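Local atomic coordinates of SxtG (Microseira wollei, PDB entry 6U1R), a protein that is an amidinotransferase of the saxitoxin biosynthetic pathway, probably moving an amidino group from a donor to an amine through a covalent cysteine intermediate. Residues E95-L100 with V107-P112; H264-L269 with F366-L371; M270-G275 with W347-I352; V323-L326 with R330-V333; I332-Q337 with S358-L363. One frame throughout, in Å; residues are numbered along the deposited sequence.

Interaction 1. Residues E95-L100 with V107-P112; sequences EFIHIL and VRRVKP
I97 lays its delta methyl over the flat end of R109: CD1 stands above the centre of the guanidinium, 3.4 Å from R109 CZ. The gamma methyl reaches the same group, with I97 CG2 3.5 Å from R109 NH2, so that both arms of the isoleucine touch the cationic end while its CG2 also meets a valine. The arginine arrives there because its chain is stretched from CG to NE (chi3 180°) and carries the guanidinium from the strand out to the isoleucine. Its polar rim is used separately: NH1 bonds to N94 OD1, on the same helix and three residues before I97, which probably helps to keep the group flat against the isoleucine.

Beside this aliphatic-on-guanidinium overlap the contact turns wholly apolar. The two methyls of V107 divide the helix surface between them, CG1 lying 3.9 Å from I97 CG2 and CG2 lying 3.8 Å from L100 CB. L100 and V107 meet at about a right angle, and L100 CD1 closes on V107 CG2 at 4.0 Å. No hydrogen bond joins the segments. I97, L100 and V107 all touch V42 of strand 37-42 as well, the parallel neighbour of strand 106-109. The short helix and strand segments approach to 9.9 Å between axes and run nearly antiparallel, 153° between directions: a helix packed against the strand that follows it, the helix-on-sheet layering of an alpha/beta fold.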
# COMPACT_ATOMS: atom_id res chain seq x y z
N GLU A 95 -9.18 12.39 29.86
CA GLU A 95 -10.44 12.02 30.51
C GLU A 95 -11.22 11.01 29.67
O GLU A 95 -11.82 10.08 30.21
CB GLU A 95 -11.28 13.27 30.78
CG GLU A 95 -12.59 12.96 31.50
CD GLU A 95 -12.41 12.08 32.74
OE1 GLU A 95 -11.49 12.35 33.55
OE2 GLU A 95 -13.19 11.11 32.91
N PHE A 96 -11.25 11.20 28.35
CA PHE A 96 -11.86 10.23 27.44
C PHE A 96 -11.24 8.85 27.62
O PHE A 96 -11.95 7.84 27.74
CB PHE A 96 -11.70 10.76 26.00
CG PHE A 96 -12.13 9.80 24.92
CD1 PHE A 96 -13.33 9.13 24.99
CD2 PHE A 96 -11.35 9.63 23.78
CE1 PHE A 96 -13.74 8.28 23.98
CE2 PHE A 96 -11.75 8.78 22.75
CZ PHE A 96 -12.96 8.10 22.85
N ILE A 97 -9.91 8.78 27.68
CA ILE A 97 -9.24 7.50 27.90
C ILE A 97 -9.61 6.92 29.27
O ILE A 97 -9.87 5.71 29.40
CB ILE A 97 -7.72 7.68 27.74
CG1 ILE A 97 -7.39 7.92 26.26
CG2 ILE A 97 -6.98 6.47 28.29
CD1 ILE A 97 -5.99 8.47 26.00
N HIS A 98 -9.68 7.78 30.31
CA HIS A 98 -10.08 7.30 31.63
C HIS A 98 -11.47 6.65 31.59
O HIS A 98 -11.70 5.60 32.21
CB HIS A 98 -10.06 8.44 32.65
CG HIS A 98 -8.72 8.72 33.28
ND1 HIS A 98 -7.81 7.74 33.60
CD2 HIS A 98 -8.16 9.89 33.66
CE1 HIS A 98 -6.74 8.29 34.14
NE2 HIS A 98 -6.92 9.60 34.19
N ILE A 99 -12.41 7.26 30.87
CA ILE A 99 -13.74 6.67 30.71
C ILE A 99 -13.64 5.31 30.02
O ILE A 99 -14.24 4.32 30.47
CB ILE A 99 -14.66 7.62 29.93
CG1 ILE A 99 -14.91 8.89 30.76
CG2 ILE A 99 -15.97 6.91 29.58
CD1 ILE A 99 -15.76 9.97 30.07
N LEU A 100 -12.93 5.24 28.90
CA LEU A 100 -12.79 3.97 28.19
C LEU A 100 -12.24 2.87 29.10
O LEU A 100 -12.74 1.74 29.10
CB LEU A 100 -11.87 4.14 26.98
CG LEU A 100 -12.41 4.97 25.81
CD1 LEU A 100 -11.30 5.20 24.78
CD2 LEU A 100 -13.59 4.29 25.15
N VAL A 107 -6.75 0.41 26.12
CA VAL A 107 -6.45 1.57 25.28
C VAL A 107 -4.97 1.54 24.90
O VAL A 107 -4.10 1.41 25.77
CB VAL A 107 -6.80 2.88 26.00
CG1 VAL A 107 -6.27 4.13 25.21
CG2 VAL A 107 -8.30 2.96 26.16
N ARG A 108 -4.69 1.65 23.60
CA ARG A 108 -3.33 1.80 23.10
C ARG A 108 -3.15 3.25 22.67
O ARG A 108 -3.79 3.71 21.71
CB ARG A 108 -3.06 0.85 21.93
CG ARG A 108 -3.51 -0.58 22.11
CD ARG A 108 -2.90 -1.27 23.34
NE ARG A 108 -1.45 -1.47 23.23
CZ ARG A 108 -0.87 -2.49 22.61
NH1 ARG A 108 -1.58 -3.43 22.01
NH2 ARG A 108 0.45 -2.55 22.57
N ARG A 109 -2.27 3.98 23.37
CA ARG A 109 -2.03 5.39 23.09
C ARG A 109 -0.93 5.50 22.05
O ARG A 109 0.21 5.09 22.30
CB ARG A 109 -1.60 6.14 24.35
CG ARG A 109 -2.66 6.34 25.39
CD ARG A 109 -2.00 6.89 26.66
NE ARG A 109 -2.94 7.12 27.77
CZ ARG A 109 -3.36 8.32 28.17
NH1 ARG A 109 -2.98 9.44 27.55
NH2 ARG A 109 -4.19 8.40 29.20
N VAL A 110 -1.25 6.06 20.88
CA VAL A 110 -0.22 6.26 19.87
C VAL A 110 0.71 7.36 20.35
O VAL A 110 0.28 8.37 20.94
CB VAL A 110 -0.84 6.59 18.50
CG1 VAL A 110 -1.36 8.00 18.48
CG2 VAL A 110 0.19 6.41 17.41
N LYS A 111 2.04 7.15 20.14
CA LYS A 111 3.08 8.12 20.48
C LYS A 111 3.32 9.06 19.31
O LYS A 111 3.40 8.61 18.16
CB LYS A 111 4.39 7.42 20.81
CG LYS A 111 4.29 6.28 21.81
CD LYS A 111 5.54 5.39 21.76
CE LYS A 111 5.72 4.61 23.05
NZ LYS A 111 4.41 4.19 23.67
N PRO A 112 3.46 10.36 19.57
CA PRO A 112 3.76 11.30 18.48
C PRO A 112 5.08 10.98 17.80
O PRO A 112 5.96 10.31 18.35
CB PRO A 112 3.81 12.66 19.19
CG PRO A 112 4.12 12.33 20.63
CD PRO A 112 3.39 11.05 20.87

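Interaction 2. Residues H264-L269 with F366-L371; sequences HIDTTL and FHCATL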
# COMPACT_ATOMS: atom_id res chain seq x y z
N HIS A 264 -15.39 12.63 5.06
CA HIS A 264 -15.68 11.63 6.08
C HIS A 264 -17.18 11.53 6.34
O HIS A 264 -17.91 12.51 6.22
CB HIS A 264 -14.89 11.89 7.38
CG HIS A 264 -13.42 11.98 7.15
ND1 HIS A 264 -12.58 12.76 7.92
CD2 HIS A 264 -12.64 11.42 6.20
CE1 HIS A 264 -11.35 12.68 7.44
NE2 HIS A 264 -11.35 11.85 6.41
N ILE A 265 -17.63 10.30 6.60
CA ILE A 265 -19.06 9.99 6.68
C ILE A 265 -19.57 9.94 8.13
O ILE A 265 -20.80 9.83 8.34
CB ILE A 265 -19.34 8.66 5.94
CG1 ILE A 265 -20.79 8.57 5.43
CG2 ILE A 265 -18.95 7.42 6.80
CD1 ILE A 265 -21.04 7.34 4.50
N ASP A 266 -18.69 10.03 9.12
CA ASP A 266 -19.08 9.72 10.49
C ASP A 266 -19.63 10.94 11.26
O ASP A 266 -19.67 10.93 12.49
CB ASP A 266 -17.94 9.00 11.25
CG ASP A 266 -16.57 9.68 11.17
OD1 ASP A 266 -16.36 10.63 10.39
OD2 ASP A 266 -15.65 9.20 11.92
N THR A 267 -20.10 11.97 10.54
CA THR A 267 -21.12 12.88 11.04
C THR A 267 -22.37 12.86 10.16
O THR A 267 -23.24 13.73 10.31
CB THR A 267 -20.61 14.33 11.17
OG1 THR A 267 -20.23 14.84 9.90
CG2 THR A 267 -19.45 14.42 12.12
N THR A 268 -22.49 11.87 9.26
CA THR A 268 -23.57 11.77 8.29
C THR A 268 -24.41 10.52 8.49
O THR A 268 -25.66 10.61 8.56
CB THR A 268 -23.00 11.80 6.86
OG1 THR A 268 -22.33 13.05 6.61
CG2 THR A 268 -24.09 11.57 5.80
N LEU A 269 -23.76 9.36 8.61
CA LEU A 269 -24.43 8.06 8.66
C LEU A 269 -23.68 7.22 9.70
O LEU A 269 -22.53 6.83 9.44
CB LEU A 269 -24.40 7.39 7.29
CG LEU A 269 -25.31 6.18 7.07
CD1 LEU A 269 -26.76 6.59 6.84
CD2 LEU A 269 -24.79 5.33 5.94
N PHE A 366 -15.05 11.59 19.02
CA PHE A 366 -14.71 10.28 19.61
C PHE A 366 -14.48 9.20 18.54
O PHE A 366 -13.55 8.40 18.64
CB PHE A 366 -15.81 9.82 20.57
CG PHE A 366 -16.19 10.85 21.59
CD1 PHE A 366 -15.31 11.19 22.62
CD2 PHE A 366 -17.42 11.49 21.52
CE1 PHE A 366 -15.66 12.15 23.55
CE2 PHE A 366 -17.78 12.43 22.44
CZ PHE A 366 -16.90 12.77 23.45
N HIS A 367 -15.38 9.12 17.56
CA HIS A 367 -15.22 8.09 16.53
C HIS A 367 -13.97 8.34 15.69
O HIS A 367 -13.23 7.40 15.39
CB HIS A 367 -16.49 8.02 15.68
CG HIS A 367 -16.55 6.85 14.74
ND1 HIS A 367 -16.28 6.97 13.39
CD2 HIS A 367 -16.87 5.55 14.94
CE1 HIS A 367 -16.43 5.80 12.80
NE2 HIS A 367 -16.79 4.92 13.71
N CYS A 368 -13.71 9.60 15.33
CA CYS A 368 -12.51 9.94 14.55
C CYS A 368 -11.23 9.61 15.32
O CYS A 368 -10.22 9.23 14.71
CB CYS A 368 -12.48 11.43 14.23
SG CYS A 368 -13.78 11.93 13.12
N ALA A 369 -11.25 9.83 16.63
CA ALA A 369 -10.10 9.72 17.50
C ALA A 369 -9.75 8.28 17.85
O ALA A 369 -8.77 8.08 18.57
CB ALA A 369 -10.34 10.51 18.79
N THR A 370 -10.49 7.30 17.33
CA THR A 370 -10.27 5.91 17.71
C THR A 370 -10.20 4.99 16.49
O THR A 370 -10.75 5.28 15.43
CB THR A 370 -11.39 5.40 18.64
OG1 THR A 370 -12.67 5.63 18.02
CG2 THR A 370 -11.30 6.08 20.00
N LEU A 371 -9.50 3.87 16.67
CA LEU A 371 -9.58 2.75 15.75
C LEU A 371 -9.91 1.52 16.59
O LEU A 371 -9.07 1.08 17.40
CB LEU A 371 -8.28 2.55 14.96
CG LEU A 371 -8.38 1.54 13.81
CD1 LEU A 371 -9.24 2.11 12.66
CD2 LEU A 371 -7.02 1.13 13.27
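D266 and H367 meet with their flat groups strongly turned, carboxylate and imidazole planes standing 75° apart. The carboxylate meets the ring at its edge: OD2 lies in the imidazole plane and accepts from H367 ND1 at 2.7 Å, along a nearly straight bond of 172°. The lone pair used is the anti one, on the side of OD2 away from OD1. Behind the bond the aspartate stem also closes in, D266 CB lying 3.4 Å from H367 ND1. The histidine can present ND1 in this way because its CG is anti to the backbone N (chi1 -170°), which sends the ring out toward the loop of D266.

At the other ring nitrogen, NE2 is hydrogen-bonded to E33 OE1, so both sides of the imidazole are gripped and its rotation is fixed. The arrangement lies in what is probably the catalytic centre of this amidinotransferase, where C368 is the predicted carrier of the amidino group. H264 NE2 is hydrogen-bonded to D215 OD2, both residues being predicted parts of the active site. C368 SG sits 3.5 Å from the same D266 OD2 that H367 meets. N322 spans the two segments from a third part of the chain, its ND2 bonding to D266 O and its OD1 to C368 N. C368 itself lies in a type I turn from H367 to T370, which leads into strand 370-375.

Interaction 3. Residues M270-G275 with W347-I352; sequences MPLAPG and WGFKPI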
# COMPACT_ATOMS: atom_id res chain seq x y z
N MET A 270 -24.31 6.94 10.83
CA MET A 270 -23.65 6.26 11.95
C MET A 270 -24.47 5.07 12.45
O MET A 270 -25.42 5.23 13.23
CB MET A 270 -23.39 7.24 13.08
CG MET A 270 -22.27 8.23 12.70
SD MET A 270 -20.70 7.35 12.60
CE MET A 270 -20.15 7.49 14.32
N PRO A 271 -24.10 3.86 12.04
CA PRO A 271 -24.69 2.66 12.65
C PRO A 271 -24.40 2.63 14.14
O PRO A 271 -23.26 2.79 14.57
CB PRO A 271 -23.99 1.50 11.91
CG PRO A 271 -23.42 2.14 10.66
CD PRO A 271 -23.08 3.53 11.03
N LEU A 272 -25.45 2.40 14.94
CA LEU A 272 -25.28 2.33 16.39
C LEU A 272 -25.44 0.93 16.96
O LEU A 272 -24.81 0.62 17.96
CB LEU A 272 -26.28 3.25 17.10
CG LEU A 272 -26.22 4.73 16.71
CD1 LEU A 272 -27.20 5.53 17.55
CD2 LEU A 272 -24.81 5.28 16.85
N ALA A 273 -26.25 0.09 16.33
CA ALA A 273 -26.57 -1.26 16.79
C ALA A 273 -27.33 -1.96 15.67
O ALA A 273 -27.84 -1.31 14.77
CB ALA A 273 -27.43 -1.23 18.07
N PRO A 274 -27.41 -3.30 15.72
CA PRO A 274 -28.23 -4.00 14.73
C PRO A 274 -29.63 -3.40 14.66
O PRO A 274 -30.30 -3.26 15.68
CB PRO A 274 -28.23 -5.45 15.23
CG PRO A 274 -26.93 -5.56 15.96
CD PRO A 274 -26.77 -4.23 16.66
N GLY A 275 -30.04 -3.00 13.46
CA GLY A 275 -31.33 -2.39 13.20
C GLY A 275 -31.46 -0.92 13.54
O GLY A 275 -32.58 -0.39 13.46
N TRP A 347 -34.13 6.75 22.60
CA TRP A 347 -34.03 5.63 21.68
C TRP A 347 -33.56 4.33 22.34
O TRP A 347 -33.44 3.32 21.65
CB TRP A 347 -33.08 5.98 20.52
CG TRP A 347 -33.64 6.95 19.51
CD1 TRP A 347 -34.94 7.03 19.08
CD2 TRP A 347 -32.91 7.96 18.81
NE1 TRP A 347 -35.06 8.05 18.15
CE2 TRP A 347 -33.83 8.63 17.97
CE3 TRP A 347 -31.57 8.37 18.81
CZ2 TRP A 347 -33.45 9.69 17.14
CZ3 TRP A 347 -31.20 9.42 17.98
CH2 TRP A 347 -32.14 10.08 17.17
N GLY A 348 -33.28 4.35 23.64
CA GLY A 348 -32.93 3.15 24.38
C GLY A 348 -31.45 2.93 24.65
O GLY A 348 -31.09 1.87 25.16
N PHE A 349 -30.60 3.89 24.30
CA PHE A 349 -29.17 3.76 24.55
C PHE A 349 -28.83 4.33 25.92
O PHE A 349 -29.66 4.94 26.60
CB PHE A 349 -28.39 4.47 23.43
CG PHE A 349 -28.62 3.87 22.07
CD1 PHE A 349 -27.90 2.76 21.65
CD2 PHE A 349 -29.56 4.41 21.21
CE1 PHE A 349 -28.10 2.21 20.40
CE2 PHE A 349 -29.78 3.86 19.94
CZ PHE A 349 -29.05 2.76 19.53
N LYS A 350 -27.59 4.10 26.35
CA LYS A 350 -27.09 4.57 27.65
C LYS A 350 -25.92 5.52 27.39
O LYS A 350 -24.77 5.07 27.27
CB LYS A 350 -26.65 3.41 28.54
CG LYS A 350 -27.78 2.46 28.95
CD LYS A 350 -28.92 3.17 29.66
CE LYS A 350 -29.99 2.20 30.15
NZ LYS A 350 -30.98 2.88 31.03
N PRO A 351 -26.16 6.82 27.31
CA PRO A 351 -25.07 7.76 27.01
C PRO A 351 -24.09 7.87 28.16
O PRO A 351 -24.48 7.87 29.34
CB PRO A 351 -25.79 9.09 26.75
CG PRO A 351 -27.21 8.73 26.55
CD PRO A 351 -27.47 7.49 27.33
N ILE A 352 -22.81 7.93 27.82
CA ILE A 352 -21.74 8.24 28.75
C ILE A 352 -21.13 9.54 28.26
O ILE A 352 -20.59 9.60 27.15
CB ILE A 352 -20.71 7.11 28.83
CG1 ILE A 352 -21.40 5.81 29.25
CG2 ILE A 352 -19.60 7.49 29.81
CD1 ILE A 352 -20.62 4.56 28.94
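Similar first torsions aim L272 and F349 at each other: in both, CG is anti to the carbonyl carbon and beside the backbone N (chi1 -57° for L272, -62° for F349), and each side chain is directed across the gap between two separate sheets. The leucine then continues extended, so one methyl reaches over the ring. L272 CD1 makes an off-centre CH-pi contact, 4.3 Å from the ring centroid of F349 and 29° off the ring normal. Lower down the same side chain, L272 CB comes to 3.7 Å from F349 CZ in an oblique approach. A273 meets the ring differently, its CB lying near the ring plane at the edge, 4.2 Å from F349 CE1.

Two consecutive residues of one strand can serve the same phenyl ring because the backbone is irregular here. L272 and A273 both stand opposite K276 in a classic beta bulge, which interrupts the alternation of the strand just before its turn. On the other side F349 is placed by a helix end: G348, with positive phi, completes a Schellman motif that closes helix 338-346 and turns the chain toward strand 350-354. L344 of that helix packs on both L272 and F349, while L278 touches L272 and K276 touches F349 from strand 276-279. The ring is thus wedged between the bulged hairpin 269-273/276-279 and the last turn of helix 338-346.

Interaction 4. Residues V323-L326 with R330-V333; sequences VLML and RVIV
The guanidinium of R330 has L326 CB over the centre of one face, with 4.2 Å between L326 CB and R330 CZ. Round the same group, NE forms a salt bridge with D327 OD2 and NH1 another with E103 OE1, two carboxylates that probably help to set the plane against the leucine. A bend at chi3 (-65°) folds the arginine's end back over the turn.

Next to this group runs the backbone pairing of an antiparallel beta hairpin, strands 324-325 and 330-334. L326 N donates to R330 O at 2.9 Å next to the turn, and I332 N donates to L324 O at 2.9 Å further in. The return bond from L324 N to I332 O is weak. L324 and I332 thus form the hydrogen-bonded pair, and M325 and V331 the non-hydrogen-bonded one. The hairpin edges a three-stranded sheet, since strand 350-354 runs parallel to 330-334 on its other side.

The two surfaces of the hairpin are used differently. M325 doubles back through bends at chi2 and chi3, which settles its SD 3.6 Å from V331 CB. V323 approaches the same valine from another side, its CB 3.6 Å from V331 CG2. V331 also touches L344 of helix 338-346, and M325 touches F349. On the opposite surface L326 CD2 meets I332 CD1 at 4.0 Å, and L324 and I332 both pack on F96 and F366.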
# COMPACT_ATOMS: atom_id res chain seq x y z
N VAL A 323 -20.23 9.81 17.53
CA VAL A 323 -20.24 9.04 18.78
C VAL A 323 -19.44 7.75 18.64
O VAL A 323 -19.10 7.32 17.53
CB VAL A 323 -21.69 8.72 19.20
CG1 VAL A 323 -22.44 10.00 19.57
CG2 VAL A 323 -22.41 7.95 18.08
N LEU A 324 -19.14 7.11 19.77
CA LEU A 324 -18.41 5.85 19.82
C LEU A 324 -19.21 4.88 20.68
O LEU A 324 -19.52 5.18 21.83
CB LEU A 324 -17.00 6.02 20.40
CG LEU A 324 -16.19 4.72 20.58
CD1 LEU A 324 -15.86 4.13 19.23
CD2 LEU A 324 -14.92 4.91 21.41
N MET A 325 -19.54 3.71 20.11
CA MET A 325 -20.26 2.66 20.81
C MET A 325 -19.27 1.74 21.53
O MET A 325 -18.34 1.22 20.90
CB MET A 325 -21.09 1.82 19.85
CG MET A 325 -22.10 2.58 18.98
SD MET A 325 -23.27 3.52 19.92
CE MET A 325 -24.12 2.23 20.84
N LEU A 326 -19.51 1.50 22.82
CA LEU A 326 -18.76 0.50 23.57
C LEU A 326 -19.38 -0.89 23.49
O LEU A 326 -18.69 -1.89 23.73
CB LEU A 326 -18.64 0.93 25.03
CG LEU A 326 -18.16 2.36 25.27
CD1 LEU A 326 -17.97 2.64 26.75
CD2 LEU A 326 -16.88 2.66 24.47
N ARG A 330 -24.11 1.16 25.31
CA ARG A 330 -23.32 2.24 25.87
C ARG A 330 -22.67 3.05 24.75
O ARG A 330 -22.00 2.48 23.87
CB ARG A 330 -22.23 1.70 26.80
CG ARG A 330 -22.75 1.10 28.13
CD ARG A 330 -21.60 0.47 28.93
NE ARG A 330 -21.02 -0.68 28.25
CZ ARG A 330 -19.80 -1.18 28.45
NH1 ARG A 330 -18.97 -0.62 29.31
NH2 ARG A 330 -19.39 -2.25 27.76
N VAL A 331 -22.85 4.37 24.79
CA VAL A 331 -22.40 5.27 23.73
C VAL A 331 -21.77 6.51 24.35
O VAL A 331 -22.37 7.15 25.22
CB VAL A 331 -23.57 5.65 22.79
CG1 VAL A 331 -24.77 6.18 23.55
CG2 VAL A 331 -23.11 6.66 21.73
N ILE A 332 -20.54 6.84 23.93
CA ILE A 332 -19.86 8.05 24.38
C ILE A 332 -20.30 9.20 23.49
O ILE A 332 -20.27 9.08 22.25
CB ILE A 332 -18.33 7.86 24.39
CG1 ILE A 332 -17.93 6.83 25.46
CG2 ILE A 332 -17.62 9.19 24.65
CD1 ILE A 332 -16.49 6.46 25.49
N VAL A 333 -20.71 10.30 24.11
CA VAL A 333 -21.29 11.45 23.42
C VAL A 333 -20.84 12.70 24.17
O VAL A 333 -20.56 12.66 25.37
CB VAL A 333 -22.83 11.30 23.34
CG1 VAL A 333 -23.38 10.96 24.68
CG2 VAL A 333 -23.50 12.54 22.78

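Interaction 5. Residues I332-Q337 with S358-L363; sequences IVEKKQ and SYYPFL
The type I beta turn E334–Q337, which leads from strand 330-334 into helix 338-346, meets the phenol end of Y360 through side-chain packing and one water. Y360 OH touches the aliphatic part of the glutamate, 3.3 Å from E334 CG. The carboxylate is turned aside, its plane 73° from that of the ring. A bend at chi2 (-77°) takes it there, bringing OE1 to the water rather than to the hydroxyl. The water donates to E334 OE1 at 2.6 Å and accepts from both Q337 NE2 and Y360 OH, each at 2.8 Å, so three side chains from two parts of the chain share it.

OE1 has a second task, taking K336 N at 2.7 Å from above the carboxylate plane, 47° out of it. With OE2 bonded to F356 N, both oxygens of the buried glutamate are engaged, which fixes its rotation. The turn itself is closed by Q337 N to E334 O at 2.9 Å, and Q337 occupies the N-cap position of the helix. Y360, in a short 3-10 segment, projects toward this turn from the loop leading to C368. The water-linked type I turn stands at the start of the beta-alpha-beta crossover between parallel strands 330-334 and 350-354, with helix 338-346 as its connection.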
# COMPACT_ATOMS: atom_id res chain seq x y z
N ILE A 332 -20.54 6.84 23.93
CA ILE A 332 -19.86 8.05 24.38
C ILE A 332 -20.30 9.20 23.49
O ILE A 332 -20.27 9.08 22.25
CB ILE A 332 -18.33 7.86 24.39
CG1 ILE A 332 -17.93 6.83 25.46
CG2 ILE A 332 -17.62 9.19 24.65
CD1 ILE A 332 -16.49 6.46 25.49
N VAL A 333 -20.71 10.30 24.11
CA VAL A 333 -21.29 11.45 23.42
C VAL A 333 -20.84 12.70 24.17
O VAL A 333 -20.56 12.66 25.37
CB VAL A 333 -22.83 11.30 23.34
CG1 VAL A 333 -23.38 10.96 24.68
CG2 VAL A 333 -23.50 12.54 22.78
N GLU A 334 -20.75 13.81 23.44
CA GLU A 334 -20.11 15.01 23.97
C GLU A 334 -21.07 15.82 24.84
O GLU A 334 -22.26 15.97 24.53
CB GLU A 334 -19.59 15.87 22.82
CG GLU A 334 -18.38 16.74 23.19
CD GLU A 334 -18.74 17.98 24.01
OE1 GLU A 334 -19.81 18.58 23.76
OE2 GLU A 334 -17.93 18.38 24.89
N LYS A 335 -20.52 16.39 25.91
CA LYS A 335 -21.30 16.95 27.01
C LYS A 335 -22.21 18.10 26.56
O LYS A 335 -23.32 18.25 27.10
CB LYS A 335 -20.35 17.42 28.11
CG LYS A 335 -21.03 18.14 29.27
CD LYS A 335 -20.17 18.09 30.54
CE LYS A 335 -20.82 18.82 31.71
NZ LYS A 335 -19.83 19.61 32.51
N LYS A 336 -21.77 18.93 25.62
CA LYS A 336 -22.62 20.04 25.20
C LYS A 336 -23.67 19.62 24.18
O LYS A 336 -24.50 20.44 23.81
CB LYS A 336 -21.76 21.18 24.66
CG LYS A 336 -20.90 21.86 25.74
CD LYS A 336 -20.30 23.16 25.25
CE LYS A 336 -19.10 23.59 26.10
NZ LYS A 336 -19.52 24.30 27.34
N GLN A 337 -23.68 18.36 23.75
CA GLN A 337 -24.65 17.91 22.76
C GLN A 337 -25.92 17.42 23.46
O GLN A 337 -26.29 16.26 23.40
CB GLN A 337 -24.05 16.81 21.89
CG GLN A 337 -22.86 17.29 21.11
CD GLN A 337 -23.26 18.22 19.98
OE1 GLN A 337 -24.26 17.98 19.30
NE2 GLN A 337 -22.45 19.26 19.75
N SER A 358 -12.51 20.48 22.78
CA SER A 358 -11.13 20.89 22.53
C SER A 358 -10.46 20.02 21.49
O SER A 358 -9.40 20.41 20.98
CB SER A 358 -10.30 20.85 23.81
OG SER A 358 -10.74 21.84 24.73
N TYR A 359 -11.02 18.86 21.20
CA TYR A 359 -10.50 18.00 20.15
C TYR A 359 -10.96 18.42 18.76
O TYR A 359 -10.28 18.13 17.78
CB TYR A 359 -10.93 16.55 20.42
CG TYR A 359 -9.90 15.51 20.01
CD1 TYR A 359 -8.85 15.16 20.87
CD2 TYR A 359 -10.01 14.84 18.80
CE1 TYR A 359 -7.92 14.19 20.51
CE2 TYR A 359 -9.07 13.87 18.43
CZ TYR A 359 -8.03 13.55 19.29
OH TYR A 359 -7.12 12.59 18.94
N TYR A 360 -12.09 19.14 18.67
CA TYR A 360 -12.66 19.45 17.36
C TYR A 360 -11.71 20.19 16.42
O TYR A 360 -11.78 19.94 15.20
CB TYR A 360 -13.94 20.27 17.53
CG TYR A 360 -15.12 19.57 18.20
CD1 TYR A 360 -15.07 18.23 18.57
CD2 TYR A 360 -16.29 20.27 18.45
CE1 TYR A 360 -16.17 17.62 19.18
CE2 TYR A 360 -17.37 19.67 19.04
CZ TYR A 360 -17.31 18.35 19.40
OH TYR A 360 -18.38 17.75 20.00
N PRO A 361 -10.85 21.11 16.88
CA PRO A 361 -9.94 21.79 15.94
C PRO A 361 -8.94 20.84 15.30
O PRO A 361 -8.32 21.20 14.30
CB PRO A 361 -9.22 22.83 16.81
CG PRO A 361 -9.97 22.92 18.08
CD PRO A 361 -10.72 21.64 18.25
N PHE A 362 -8.76 19.65 15.87
CA PHE A 362 -7.93 18.61 15.27
C PHE A 362 -8.72 17.73 14.31
O PHE A 362 -8.21 16.68 13.89
CB PHE A 362 -7.27 17.79 16.37
CG PHE A 362 -6.41 18.61 17.27
CD1 PHE A 362 -6.98 19.28 18.35
CD2 PHE A 362 -5.05 18.77 17.02
CE1 PHE A 362 -6.20 20.08 19.19
CE2 PHE A 362 -4.26 19.56 17.85
CZ PHE A 362 -4.83 20.22 18.92
N LEU A 363 -9.95 18.13 13.99
CA LEU A 363 -10.79 17.59 12.92
C LEU A 363 -11.42 16.24 13.27
O LEU A 363 -11.69 15.43 12.37
CB LEU A 363 -9.99 17.46 11.62
CG LEU A 363 -9.30 18.76 11.16
CD1 LEU A 363 -8.75 18.61 9.75
CD2 LEU A 363 -10.24 19.95 11.26
O HOH W 1 -20.10 19.44 21.35

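Overall arrangement
The centre of interaction 2 is about 4 Å from that of the chain, and it holds the predicted catalytic H264 and C368; all four others have a residue in touch with it. Interactions 4 and 5, their centres each about 11 Å from that of interaction 2, share I332 and V333 and reach it through F366, whose CD1 lies 3.7 Å from I332 CG2. Interaction 1 comes to the same ring from the helix, F96 CE1 lying 3.6 Å from F366 CD1, and F96 also packs on L324 and I332. Interaction 3, its centre about 8 Å from that of interaction 4, adds the neighbouring strand, with a probable hydrogen bond of 2.7 Å between I352 N and V331 O, while M270 CE touches H367 CG at 3.7 Å.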